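Local coordinates for protein trans-isoprenyl diphosphate synthase (Caulobacter crescentus, PDB 3OYR) that probably lengthens farnesyl diphosphate with isopentenyl diphosphate into all-trans-octaprenyl diphosphate, the precursor of quinone side chains, at residues B[36-41]-B[90-95]; B[44-49]-B[55-60]; B[50-55]-B[122-127]; B[59-64]-B[97-102]; B[161-166]-B[193-198]. All coordinates share one frame; numbering follows the deposited sequence.

Contact 1 of 5, residues B[36-41]-B[90-95]; sequences AGVNRL and LAAAVE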
# COMPACT_ATOMS: atom_id res chain seq x y z
N ALA B 36 14.83 -13.93 -15.24
CA ALA B 36 13.86 -14.94 -15.62
C ALA B 36 13.22 -15.49 -14.35
O ALA B 36 12.02 -15.67 -14.32
CB ALA B 36 14.49 -16.05 -16.49
N GLY B 37 14.01 -15.72 -13.30
CA GLY B 37 13.46 -16.09 -12.00
C GLY B 37 12.54 -15.04 -11.37
O GLY B 37 11.50 -15.37 -10.79
N VAL B 38 12.94 -13.77 -11.50
CA VAL B 38 12.20 -12.64 -10.94
C VAL B 38 10.85 -12.50 -11.66
O VAL B 38 9.80 -12.35 -11.02
CB VAL B 38 13.06 -11.33 -11.04
CG1 VAL B 38 12.30 -10.13 -10.57
CG2 VAL B 38 14.34 -11.48 -10.23
N ASN B 39 10.89 -12.59 -12.98
CA ASN B 39 9.67 -12.51 -13.82
C ASN B 39 8.72 -13.68 -13.59
O ASN B 39 7.51 -13.52 -13.65
CB ASN B 39 10.05 -12.41 -15.30
CG ASN B 39 10.82 -11.12 -15.62
OD1 ASN B 39 10.69 -10.11 -14.92
ND2 ASN B 39 11.64 -11.15 -16.66
N ARG B 40 9.27 -14.87 -13.32
CA ARG B 40 8.45 -16.00 -12.94
C ARG B 40 7.70 -15.72 -11.62
O ARG B 40 6.54 -16.09 -11.48
CB ARG B 40 9.32 -17.25 -12.77
CG ARG B 40 8.50 -18.51 -12.53
CD ARG B 40 9.40 -19.71 -12.23
NE ARG B 40 10.33 -19.98 -13.34
CZ ARG B 40 11.65 -19.81 -13.28
NH1 ARG B 40 12.40 -20.09 -14.33
NH2 ARG B 40 12.22 -19.35 -12.16
N LEU B 41 8.38 -15.10 -10.65
CA LEU B 41 7.76 -14.76 -9.36
C LEU B 41 6.68 -13.70 -9.56
O LEU B 41 5.57 -13.79 -9.00
CB LEU B 41 8.83 -14.27 -8.38
CG LEU B 41 9.66 -15.45 -7.86
CD1 LEU B 41 11.00 -15.00 -7.25
CD2 LEU B 41 8.80 -16.25 -6.87
N LEU B 90 13.17 -10.77 -3.28
CA LEU B 90 13.31 -9.35 -2.93
C LEU B 90 13.19 -8.49 -4.17
O LEU B 90 12.44 -7.51 -4.16
CB LEU B 90 14.64 -9.07 -2.21
CG LEU B 90 14.89 -9.86 -0.92
CD1 LEU B 90 16.29 -9.59 -0.38
CD2 LEU B 90 13.85 -9.60 0.16
N ALA B 91 13.88 -8.88 -5.24
CA ALA B 91 13.78 -8.16 -6.52
C ALA B 91 12.35 -8.09 -7.02
O ALA B 91 11.88 -7.02 -7.43
CB ALA B 91 14.69 -8.79 -7.59
N ALA B 92 11.66 -9.24 -6.96
CA ALA B 92 10.24 -9.29 -7.29
C ALA B 92 9.37 -8.38 -6.38
O ALA B 92 8.48 -7.64 -6.86
CB ALA B 92 9.75 -10.76 -7.23
N ALA B 93 9.63 -8.44 -5.07
CA ALA B 93 8.92 -7.57 -4.09
C ALA B 93 9.10 -6.08 -4.42
O ALA B 93 8.13 -5.29 -4.38
CB ALA B 93 9.40 -7.85 -2.67
N VAL B 94 10.33 -5.72 -4.79
CA VAL B 94 10.67 -4.33 -5.16
C VAL B 94 9.84 -3.86 -6.35
O VAL B 94 9.26 -2.74 -6.34
CB VAL B 94 12.20 -4.23 -5.43
CG1 VAL B 94 12.55 -2.98 -6.18
CG2 VAL B 94 12.95 -4.29 -4.15
N GLU B 95 9.73 -4.71 -7.37
CA GLU B 95 8.92 -4.36 -8.55
C GLU B 95 7.45 -4.23 -8.22
O GLU B 95 6.76 -3.37 -8.79
CB GLU B 95 9.13 -5.34 -9.73
CG GLU B 95 8.52 -4.87 -11.09
CD GLU B 95 9.08 -3.54 -11.62
OE1 GLU B 95 10.16 -3.08 -11.20
OE2 GLU B 95 8.45 -2.95 -12.51
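Val38 lies opposite Ala92 where the short helical segments 36-41 and 90-95 cross at -55°, their axes 8.8 Å apart at closest approach and the two CA atoms 5.3 Å apart. Small side chains on the second helix make this nearness possible. Val38 spreads its two methyls over consecutive alanines: CG2 meets the methyl of Ala91, CG2 to CB 3.8 Å, while CG1 rests on the backbone of the next residue, 3.8 Å from Ala92 N. The torsion explains the division, because CG1 stands anti to the backbone N of Val38 (chi1 176°) and CG2 anti to its carbonyl carbon, which leaves both branches directed at the partner helix. One turn on, Leu41 touches with the root of its side chain: its CB lies 3.8 Å from Ala92 CB. The methyl of Ala92 rests against both Leu41 CB and the carbonyl of Val38, with Val38 O 4.1 Å from Ala92 CB. The cross-helix contacts are van der Waals, and each backbone keeps its own helical hydrogen bonds. Ala91 also leans on Thr73 of helix 68-79, and Leu90 and Ala93 pack against helix 126-147 on other sides of their helix. The arrangement is a close helix-helix crossing built on alanine, joining helix 25-45 to helix 87-109 within the all-helical isoprenoid synthase fold.

Contact 2 of 5, residues B[44-49]-B[55-60]; sequences DRMQSD and ALAEHL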
# COMPACT_ATOMS: atom_id res chain seq x y z
N ASP B 44 3.61 -15.20 -11.15
CA ASP B 44 3.02 -16.08 -10.15
C ASP B 44 2.24 -15.35 -9.05
O ASP B 44 1.15 -15.80 -8.65
CB ASP B 44 4.12 -16.95 -9.50
CG ASP B 44 3.56 -17.97 -8.50
OD1 ASP B 44 4.00 -17.98 -7.34
OD2 ASP B 44 2.71 -18.79 -8.89
N ARG B 45 2.79 -14.26 -8.53
CA ARG B 45 2.20 -13.61 -7.36
C ARG B 45 1.15 -12.59 -7.74
O ARG B 45 0.42 -12.10 -6.89
CB ARG B 45 3.27 -12.97 -6.45
CG ARG B 45 4.32 -13.94 -5.92
CD ARG B 45 3.70 -15.18 -5.28
NE ARG B 45 4.72 -16.22 -5.08
CZ ARG B 45 5.39 -16.40 -3.95
NH1 ARG B 45 5.13 -15.62 -2.90
NH2 ARG B 45 6.31 -17.36 -3.86
N MET B 46 1.07 -12.28 -9.03
CA MET B 46 -0.01 -11.42 -9.47
C MET B 46 -1.33 -12.18 -9.63
O MET B 46 -2.36 -11.58 -9.93
CB MET B 46 0.36 -10.60 -10.71
CG MET B 46 0.57 -11.37 -12.00
SD MET B 46 0.62 -10.22 -13.39
CE MET B 46 2.32 -10.14 -13.83
N GLN B 47 -1.29 -13.50 -9.42
CA GLN B 47 -2.48 -14.35 -9.54
C GLN B 47 -3.40 -14.28 -8.31
O GLN B 47 -2.94 -14.20 -7.17
CB GLN B 47 -2.09 -15.81 -9.82
CG GLN B 47 -1.17 -16.03 -11.04
CD GLN B 47 -1.72 -15.44 -12.35
OE1 GLN B 47 -2.89 -15.63 -12.69
NE2 GLN B 47 -0.86 -14.73 -13.09
N SER B 48 -4.71 -14.29 -8.57
CA SER B 48 -5.73 -14.31 -7.51
C SER B 48 -7.01 -14.89 -8.08
O SER B 48 -7.27 -14.75 -9.29
CB SER B 48 -6.02 -12.90 -7.02
OG SER B 48 -6.94 -12.93 -5.96
N ASP B 49 -7.81 -15.53 -7.22
CA ASP B 49 -9.15 -16.03 -7.60
C ASP B 49 -10.10 -14.88 -7.94
O ASP B 49 -11.03 -15.05 -8.72
CB ASP B 49 -9.75 -16.88 -6.49
CG ASP B 49 -8.91 -18.10 -6.16
OD1 ASP B 49 -8.84 -18.47 -4.97
OD2 ASP B 49 -8.31 -18.68 -7.09
N ALA B 55 -6.10 -9.18 -13.84
CA ALA B 55 -6.43 -8.39 -15.04
C ALA B 55 -5.86 -6.97 -14.95
O ALA B 55 -5.13 -6.55 -15.84
CB ALA B 55 -7.94 -8.36 -15.29
N LEU B 56 -6.15 -6.25 -13.86
CA LEU B 56 -5.62 -4.89 -13.66
C LEU B 56 -4.09 -4.87 -13.56
O LEU B 56 -3.42 -4.02 -14.16
CB LEU B 56 -6.27 -4.21 -12.45
CG LEU B 56 -6.22 -2.68 -12.29
CD1 LEU B 56 -7.28 -2.19 -11.33
CD2 LEU B 56 -4.86 -2.20 -11.78
N ALA B 57 -3.55 -5.83 -12.80
CA ALA B 57 -2.11 -5.93 -12.58
C ALA B 57 -1.31 -6.19 -13.86
O ALA B 57 -0.33 -5.49 -14.14
CB ALA B 57 -1.81 -7.00 -11.54
N GLU B 58 -1.73 -7.19 -14.63
CA GLU B 58 -1.06 -7.52 -15.89
C GLU B 58 -1.20 -6.41 -16.93
O GLU B 58 -0.31 -6.23 -17.75
CB GLU B 58 -1.54 -8.85 -16.49
CG GLU B 58 -0.51 -9.51 -17.41
CD GLU B 58 -1.13 -10.30 -18.56
OE1 GLU B 58 -1.88 -11.27 -18.30
OE2 GLU B 58 -0.84 -9.97 -19.74
N HIS B 59 -2.30 -5.66 -16.89
CA HIS B 59 -2.45 -4.52 -17.79
C HIS B 59 -1.25 -3.57 -17.61
O HIS B 59 -0.66 -3.13 -18.59
CB HIS B 59 -3.78 -3.81 -17.55
CG HIS B 59 -3.94 -2.52 -18.30
ND1 HIS B 59 -4.51 -2.47 -19.56
CD2 HIS B 59 -3.63 -1.25 -17.97
CE1 HIS B 59 -4.54 -1.21 -19.97
NE2 HIS B 59 -4.01 -0.45 -19.03
N LEU B 60 -0.86 -3.32 -16.35
CA LEU B 60 0.30 -2.47 -16.05
C LEU B 60 1.67 -3.15 -16.20
O LEU B 60 2.57 -2.61 -16.86
CB LEU B 60 0.16 -1.82 -14.67
CG LEU B 60 1.24 -0.81 -14.26
CD1 LEU B 60 1.48 0.23 -15.35
CD2 LEU B 60 0.86 -0.10 -12.98
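Met46 reaches from the turn after helix 25-45 to helix 52-61, where it meets Ala57 and Glu58. The more enclosed half of the contact is at the root of the methionine: Met46 CB faces the methyl of Ala57, CB to CB 4.3 Å, and both residues are buried. Their CA atoms are 6.6 Å apart, a spacing that the small alanine allows. Further out, the sulfur lies beside the backbone and first side-chain carbon of the next residue, with Met46 SD 4.0 Å from Glu58 CB and equally far from Glu58 N. Met46 takes the less common chi1 of 67°, CG between the backbone N and the carbonyl carbon, and then bends at chi3; the terminal CE meets the side chain of Ile61. Two consecutive helices are thereby folded against each other in the helical isoprenoid synthase fold, the methionine bridging the end of the first and the side of the second. The looser side belongs to Glu58, which is exposed and crosses the methionine obliquely. Its aliphatic base does the touching, while the rest of the chain leads the carboxylate away from the sulfur. Also at the margin, Arg45 NE forms a salt bridge with Asp44 OD1, tilted out of the carboxylate plane on the anti side, while Arg45 NH1 pairs with Glu146. Beyond this turn, Ser48 OG is hydrogen-bonded to Glu165 of the second subunit.

Contact 3 of 5, residues B[50-55]-B[122-127]; sequences VAIIPA and LIWGGA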
# COMPACT_ATOMS: atom_id res chain seq x y z
N VAL B 50 -9.84 -13.71 -7.34
CA VAL B 50 -10.60 -12.49 -7.62
C VAL B 50 -10.07 -11.91 -8.94
O VAL B 50 -8.99 -11.31 -8.99
CB VAL B 50 -10.45 -11.49 -6.45
CG1 VAL B 50 -11.35 -10.30 -6.65
CG2 VAL B 50 -10.77 -12.17 -5.13
N ALA B 51 -10.84 -12.10 -10.01
CA ALA B 51 -10.32 -11.98 -11.39
C ALA B 51 -9.82 -10.59 -11.83
O ALA B 51 -8.91 -10.49 -12.66
CB ALA B 51 -11.36 -12.53 -12.39
N ILE B 52 -10.42 -9.53 -11.27
CA ILE B 52 -10.02 -8.14 -11.54
C ILE B 52 -8.54 -7.90 -11.19
O ILE B 52 -7.81 -7.22 -11.92
CB ILE B 52 -10.95 -7.13 -10.80
CG1 ILE B 52 -12.24 -6.89 -11.61
CG2 ILE B 52 -10.24 -5.78 -10.53
CD1 ILE B 52 -13.10 -5.71 -11.10
N ILE B 53 -8.10 -8.51 -10.08
CA ILE B 53 -6.73 -8.36 -9.59
C ILE B 53 -5.65 -8.69 -10.65
O ILE B 53 -4.92 -7.78 -11.03
CB ILE B 53 -6.50 -9.06 -8.22
CG1 ILE B 53 -7.27 -8.34 -7.12
CG2 ILE B 53 -5.05 -9.07 -7.89
CD1 ILE B 53 -7.35 -9.13 -5.81
N PRO B 54 -5.57 -9.96 -11.15
CA PRO B 54 -4.57 -10.21 -12.21
C PRO B 54 -4.84 -9.47 -13.54
O PRO B 54 -3.89 -9.18 -14.26
CB PRO B 54 -4.65 -11.73 -12.41
CG PRO B 54 -5.99 -12.13 -11.91
CD PRO B 54 -6.23 -11.22 -10.74
N ALA B 55 -6.10 -9.18 -13.84
CA ALA B 55 -6.43 -8.39 -15.04
C ALA B 55 -5.86 -6.97 -14.95
O ALA B 55 -5.13 -6.55 -15.84
CB ALA B 55 -7.94 -8.36 -15.29
N LEU B 122 -8.69 4.38 -15.39
CA LEU B 122 -9.67 4.82 -16.38
C LEU B 122 -10.49 3.66 -16.95
O LEU B 122 -11.55 3.88 -17.53
CB LEU B 122 -8.99 5.63 -17.50
CG LEU B 122 -8.48 7.04 -17.13
CD1 LEU B 122 -7.65 7.66 -18.26
CD2 LEU B 122 -9.61 7.98 -16.73
N ILE B 123 -9.99 2.44 -16.78
CA ILE B 123 -10.66 1.22 -17.22
C ILE B 123 -11.44 0.55 -16.07
O ILE B 123 -12.60 0.18 -16.23
CB ILE B 123 -9.65 0.21 -17.83
CG1 ILE B 123 -8.93 0.81 -19.04
CG2 ILE B 123 -10.32 -1.12 -18.17
CD1 ILE B 123 -9.87 1.38 -20.13
N TRP B 124 -10.78 0.41 -14.92
CA TRP B 124 -11.36 -0.32 -13.80
C TRP B 124 -11.87 0.60 -12.69
O TRP B 124 -12.57 0.14 -11.78
CB TRP B 124 -10.35 -1.31 -13.23
CG TRP B 124 -10.12 -2.51 -14.09
CD1 TRP B 124 -10.87 -3.65 -14.11
CD2 TRP B 124 -9.07 -2.71 -15.04
NE1 TRP B 124 -10.36 -4.55 -15.01
CE2 TRP B 124 -9.25 -3.99 -15.60
CE3 TRP B 124 -7.99 -1.93 -15.48
CZ2 TRP B 124 -8.38 -4.52 -16.58
CZ3 TRP B 124 -7.12 -2.45 -16.46
CH2 TRP B 124 -7.33 -3.73 -16.99
N GLY B 125 -11.53 1.88 -12.77
CA GLY B 125 -11.92 2.84 -11.73
C GLY B 125 -10.79 3.12 -10.76
O GLY B 125 -9.87 2.30 -10.61
N GLY B 126 -10.88 4.26 -10.08
CA GLY B 126 -9.90 4.69 -9.09
C GLY B 126 -9.83 3.74 -7.91
O GLY B 126 -8.74 3.38 -7.47
N ALA B 127 -10.99 3.33 -7.41
CA ALA B 127 -11.05 2.47 -6.22
C ALA B 127 -10.32 1.16 -6.45
O ALA B 127 -9.46 0.78 -5.63
CB ALA B 127 -12.50 2.23 -5.81
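Ile52 makes the first touch, its branch methyl CG2 lying 4.2 Å from CD1 of Trp124, on the pyrrole part of the indole. The approach is oblique to the ring, and the CA atoms of the two residues stay 8.2 Å apart, so it is the length of the tryptophan side chain that closes the distance. Ile53 and Pro54 turn to other neighbours: Ile53 packs on Val132 and Phe135 of helix 126-147, and both residues touch Ser48. At Ala55 the helix comes round to the indole again. The methyl meets the six-membered ring, Ala55 CB to Trp124 CZ2 4.1 Å, and the carbonyl oxygen stands nearer still, Ala55 O being 3.8 Å from Trp124 CH2. The indole therefore lies along one turn of helix, its CD1 at Ile52 and its CZ2-CH2 side at Ala55. Trp124 CG is anti to the carbonyl carbon (chi1 -73°), an orientation that swings the ring toward helix 52-61, and Ile123 CG2 leans over one face of the indole, offset toward the rim. His59, one turn further along the helix, meets the same ring edge-to-face. Gly125 follows with phi 100° and psi 158°, angles suited to glycine, and serves as N-cap of helix 126-147. At the surface, a loop tryptophan packs along one turn of helix 52-61 in the all-helical isoprenoid synthase fold, beside the dimer interface, where Ile52 touches Met172 of the second subunit.

Contact 4 of 5, residues B[59-64]-B[97-102]; sequences HLIAAG and IHTATL. With DMA (dimethylallyl diphosphate), chain D; DMA (dimethylallyl diphosphate), chain G.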
# COMPACT_ATOMS: atom_id res chain seq x y z
N HIS B 59 -2.30 -5.66 -16.89
CA HIS B 59 -2.45 -4.52 -17.79
C HIS B 59 -1.25 -3.57 -17.61
O HIS B 59 -0.66 -3.13 -18.59
CB HIS B 59 -3.78 -3.81 -17.55
CG HIS B 59 -3.94 -2.52 -18.30
ND1 HIS B 59 -4.51 -2.47 -19.56
CD2 HIS B 59 -3.63 -1.25 -17.97
CE1 HIS B 59 -4.54 -1.21 -19.97
NE2 HIS B 59 -4.01 -0.45 -19.03
N LEU B 60 -0.86 -3.32 -16.35
CA LEU B 60 0.30 -2.47 -16.05
C LEU B 60 1.67 -3.15 -16.20
O LEU B 60 2.57 -2.61 -16.86
CB LEU B 60 0.16 -1.82 -14.67
CG LEU B 60 1.24 -0.81 -14.26
CD1 LEU B 60 1.48 0.23 -15.35
CD2 LEU B 60 0.86 -0.10 -12.98
N ILE B 61 1.82 -4.33 -15.59
CA ILE B 61 3.08 -5.03 -15.57
C ILE B 61 3.52 -5.50 -16.97
O ILE B 61 4.66 -5.22 -17.38
CB ILE B 61 3.05 -6.21 -14.55
CG1 ILE B 61 2.85 -5.69 -13.11
CG2 ILE B 61 4.33 -7.04 -14.66
CD1 ILE B 61 2.32 -6.79 -12.11
N ALA B 62 2.63 -6.16 -17.70
CA ALA B 62 2.94 -6.60 -19.07
C ALA B 62 3.08 -5.45 -20.09
O ALA B 62 3.66 -5.66 -21.16
CB ALA B 62 1.92 -7.67 -19.57
N ALA B 63 2.59 -4.26 -19.75
CA ALA B 63 2.66 -3.08 -20.64
C ALA B 63 4.09 -2.62 -20.97
O ALA B 63 4.32 -1.95 -21.98
CB ALA B 63 1.88 -1.92 -20.05
N GLY B 64 5.04 -2.99 -20.11
CA GLY B 64 6.43 -2.61 -20.30
C GLY B 64 7.08 -2.29 -18.97
O GLY B 64 6.69 -2.83 -17.92
N ILE B 97 6.30 -3.33 -5.25
CA ILE B 97 6.18 -2.05 -4.54
C ILE B 97 6.15 -0.90 -5.53
O ILE B 97 5.26 -0.05 -5.46
CB ILE B 97 7.26 -1.84 -3.43
CG1 ILE B 97 6.93 -2.70 -2.21
CG2 ILE B 97 7.30 -0.35 -3.00
CD1 ILE B 97 8.16 -3.05 -1.32
N HIS B 98 7.07 -0.92 -6.49
CA HIS B 98 7.10 0.08 -7.55
C HIS B 98 5.76 0.13 -8.33
O HIS B 98 5.17 1.21 -8.50
CB HIS B 98 8.30 -0.18 -8.46
CG HIS B 98 8.31 0.64 -9.72
ND1 HIS B 98 8.33 2.02 -9.72
CD2 HIS B 98 8.36 0.27 -11.02
CE1 HIS B 98 8.36 2.46 -10.96
NE2 HIS B 98 8.38 1.42 -11.77
N THR B 99 5.26 -1.04 -8.72
CA THR B 99 4.02 -1.15 -9.49
C THR B 99 2.84 -0.58 -8.74
O THR B 99 2.03 0.14 -9.30
CB THR B 99 3.71 -2.64 -9.90
OG1 THR B 99 4.85 -3.19 -10.59
CG2 THR B 99 2.49 -2.69 -10.81
N ALA B 100 2.76 -0.92 -7.45
CA ALA B 100 1.72 -0.38 -6.58
C ALA B 100 1.77 1.14 -6.45
O ALA B 100 0.71 1.81 -6.44
CB ALA B 100 1.84 -1.01 -5.21
N THR B 101 2.98 1.70 -6.35
CA THR B 101 3.12 3.15 -6.21
C THR B 101 2.70 3.85 -7.49
O THR B 101 2.16 4.94 -7.44
CB THR B 101 4.57 3.61 -5.90
OG1 THR B 101 5.40 3.34 -7.03
CG2 THR B 101 5.11 2.93 -4.64
N LEU B 102 2.96 3.22 -8.64
CA LEU B 102 2.45 3.70 -9.93
C LEU B 102 0.93 3.80 -9.98
O LEU B 102 0.39 4.83 -10.41
CB LEU B 102 2.95 2.85 -11.09
CG LEU B 102 4.46 2.78 -11.29
CD1 LEU B 102 4.78 1.92 -12.49
CD2 LEU B 102 5.10 4.19 -11.44
C1 DMA D . 8.28 5.85 -13.01
O1 DMA D . 9.37 4.91 -12.96
C2 DMA D . 8.43 6.29 -11.59
C3 DMA D . 9.15 7.37 -11.26
C4 DMA D . 9.76 8.29 -12.28
C5 DMA D . 9.31 7.64 -9.80
PA DMA D . 10.18 4.32 -14.22
O1A DMA D . 11.30 3.41 -13.76
O2A DMA D . 10.58 5.47 -15.10
O3A DMA D . 8.94 3.50 -14.87
PB DMA D . 8.93 2.05 -15.59
O1B DMA D . 8.91 1.02 -14.47
O2B DMA D . 7.59 2.20 -16.28
O3B DMA D . 10.13 1.93 -16.50
C1 DMA G . 6.71 9.95 -8.57
O1 DMA G . 7.26 10.58 -9.72
C2 DMA G . 5.96 8.69 -8.88
C3 DMA G . 6.06 7.59 -8.13
C4 DMA G . 6.92 7.48 -6.91
C5 DMA G . 5.25 6.41 -8.55
PA DMA G . 6.41 11.20 -10.97
O1A DMA G . 7.33 12.21 -11.57
O2A DMA G . 5.00 11.58 -10.59
O3A DMA G . 6.40 9.88 -11.91
PB DMA G . 5.61 9.70 -13.31
O1B DMA G . 6.16 8.35 -13.68
O2B DMA G . 6.05 10.86 -14.17
O3B DMA G . 4.13 9.76 -13.01
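Apolar contacts join Leu60 and Ile61 to Thr99 and Leu102. Thr99 CG2 is the point shared by both: Leu60 CD2 and Ile61 CG1 each lie 3.8 Å from it. Leu60 and Thr99 run past each other in opposite directions, whereas Ile61 crosses Thr99 at about a right angle. Leu60 CD2 also touches Leu102 CB at 4.1 Å. Among the polar groups, Thr99 has CG2 anti to its backbone N (OG1 at chi1 -54°), turning the methyl to helix 52-61 while OG1 bonds the carbonyl of Glu95. Thr101 OG1 likewise bonds His98 O, at 2.6 Å, an acceptor that also takes Leu102 N.

Ligand contacts fall on the helix 87-109 side. His98 NE2 donates to O1B of the chain D dimethylallyl diphosphate at 2.8 Å, with a fairly straight N-H...O angle of 158° and the oxygen at the ring edge near its plane. Leu102 CG sits over one face of the imidazole, offset toward the rim, and Leu102 CD2 touches C5 of the chain G ligand at 3.6 Å. Replacing His98 by an alanine is likely to leave O1B without this donor and bare the side of Leu102 that the ring covers. With Arg69, Arg115 and Lys66 N, His98 grips the chain D diphosphate, while the apolar packing joins its helix to helix 52-61.

Contact 5 of 5, residues B[161-166]-B[193-198]; sequences RVIAEG and AELFAA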
# COMPACT_ATOMS: atom_id res chain seq x y z
N ARG B 161 7.38 3.43 3.52
CA ARG B 161 6.85 4.49 4.37
C ARG B 161 7.32 5.84 3.87
O ARG B 161 6.54 6.79 3.79
CB ARG B 161 7.27 4.23 5.82
CG ARG B 161 6.74 5.23 6.84
CD ARG B 161 7.83 6.20 7.27
NE ARG B 161 8.98 5.48 7.84
CZ ARG B 161 10.15 6.04 8.11
NH1 ARG B 161 10.36 7.33 7.86
NH2 ARG B 161 11.12 5.31 8.64
N VAL B 162 8.59 5.89 3.50
CA VAL B 162 9.27 7.10 3.06
C VAL B 162 8.71 7.59 1.71
O VAL B 162 8.51 8.79 1.51
CB VAL B 162 10.79 6.87 3.07
CG1 VAL B 162 11.52 7.92 2.28
CG2 VAL B 162 11.29 6.92 4.49
N ILE B 163 8.41 6.64 0.82
CA ILE B 163 7.68 6.98 -0.40
C ILE B 163 6.37 7.70 -0.11
O ILE B 163 6.10 8.74 -0.69
CB ILE B 163 7.43 5.72 -1.28
CG1 ILE B 163 8.76 5.20 -1.82
CG2 ILE B 163 6.50 6.04 -2.43
CD1 ILE B 163 8.73 3.74 -2.20
N ALA B 164 5.55 7.14 0.79
CA ALA B 164 4.27 7.77 1.12
C ALA B 164 4.45 9.19 1.68
O ALA B 164 3.70 10.11 1.31
CB ALA B 164 3.50 6.91 2.08
N GLU B 165 5.44 9.36 2.55
CA GLU B 165 5.79 10.65 3.14
C GLU B 165 6.18 11.66 2.09
O GLU B 165 5.72 12.81 2.13
CB GLU B 165 6.98 10.49 4.10
CG GLU B 165 6.63 9.78 5.39
CD GLU B 165 7.81 9.72 6.36
OE1 GLU B 165 7.63 10.14 7.52
OE2 GLU B 165 8.90 9.27 5.98
N GLY B 166 7.01 11.23 1.15
CA GLY B 166 7.43 12.06 0.03
C GLY B 166 6.26 12.46 -0.84
O GLY B 166 6.21 13.58 -1.30
N ALA B 193 14.14 8.37 -4.87
CA ALA B 193 15.50 7.86 -4.68
C ALA B 193 15.60 6.74 -3.62
O ALA B 193 16.43 5.85 -3.74
CB ALA B 193 16.46 9.01 -4.37
N GLU B 194 14.72 6.79 -2.62
CA GLU B 194 14.74 5.81 -1.54
C GLU B 194 14.47 4.35 -1.96
O GLU B 194 15.11 3.43 -1.45
CB GLU B 194 13.73 6.20 -0.46
CG GLU B 194 14.17 5.79 0.92
CD GLU B 194 15.28 6.69 1.43
OE1 GLU B 194 15.13 7.93 1.46
OE2 GLU B 194 16.32 6.15 1.80
N LEU B 195 13.55 4.14 -2.89
CA LEU B 195 13.25 2.80 -3.44
C LEU B 195 14.48 2.22 -4.21
O LEU B 195 14.83 1.01 -4.07
CB LEU B 195 11.98 2.83 -4.30
CG LEU B 195 11.44 1.44 -4.67
CD1 LEU B 195 11.36 0.52 -3.44
CD2 LEU B 195 10.10 1.58 -5.31
N PHE B 196 15.17 3.09 -4.95
CA PHE B 196 16.44 2.72 -5.59
C PHE B 196 17.51 2.37 -4.57
O PHE B 196 18.17 1.35 -4.73
CB PHE B 196 16.98 3.82 -6.50
CG PHE B 196 16.31 3.86 -7.86
CD1 PHE B 196 15.42 4.86 -8.19
CD2 PHE B 196 16.61 2.90 -8.83
CE1 PHE B 196 14.83 4.90 -9.45
CE2 PHE B 196 16.03 2.91 -10.08
CZ PHE B 196 15.15 3.91 -10.40
N ALA B 197 17.67 3.21 -3.53
CA ALA B 197 18.60 2.91 -2.45
C ALA B 197 18.25 1.57 -1.77
O ALA B 197 19.15 0.77 -1.51
CB ALA B 197 18.59 4.02 -1.42
N ALA B 198 16.98 1.38 -1.42
CA ALA B 198 16.44 0.15 -0.82
C ALA B 198 16.65 -1.10 -1.67
O ALA B 198 17.08 -2.15 -1.14
CB ALA B 198 14.95 0.30 -0.50
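Val162 and Glu194 meet at about a right angle, the valine's CG1 pressing against the aliphatic part of the glutamate at 3.7 Å from Glu194 CG. That methyl stands anti to the backbone N of Val162 (chi1 164°), the placement that directs it at helix 181-206. Glu194 has an unusual first torsion of -148°, off the common staggered positions, and then bends at chi2. The bend lays the chain along Val162 CG1, which CB, CG, CD and OE1 of the glutamate all border, Glu194 OE1 also at 3.7 Å. The other carboxylate oxygen, OE2, is committed to salt bridges with Arg218 and Arg158, which probably balance its charge in this buried position.

Helix 150-173 packs here against helix 181-206, two core helices of the isoprenoid synthase fold that enclose the substrate cavity. A leucine in place of Glu194 would probably leave Arg218 and Arg158 without their shared carboxylate.

Ile163 makes the second meeting by extension: CG1 is anti to the carbonyl carbon and chi2 is extended at 157°, which carries CD1 across to Leu195. There Ile163 CD1 lies 4.0 Å from Leu195 CB and equally far from Leu195 CD2, the two side chains passing at a slant. Leu195 CD2 continues to His98, while Ile163 touches Thr101. On the dimer side of helix 150-173, Arg161 NH1 binds Glu165 OE2 at 3.1 Å, the oxygen being approached from above its carboxylate plane. Arg161 NE forms a salt bridge with Glu142 of the second subunit.

Contacts 3, 2 and 4 come in that order along helix 52-61; Met46 CE of contact 2 touches Ile61 CD1 of contact 4 at 3.8 Å, and Trp124 CH2 of contact 3 lies 3.6 Å from His59 CB. Contacts 1 and 4 share helix 87-109, with centres about 13 Å apart. Contact 4 reaches the ligands directly, and contact 5 backs it through His98 CB and Leu195 CD2, 4.0 Å apart; the side chain of Ile163 is about 5 Å from a bound dimethylallyl diphosphate. Contacts 1 and 2 stand further off, the side chains of Val38 and Met46 about 12 and 13 Å from a bound dimethylallyl diphosphate. Contacts 2, 3 and 5 also touch the second subunit.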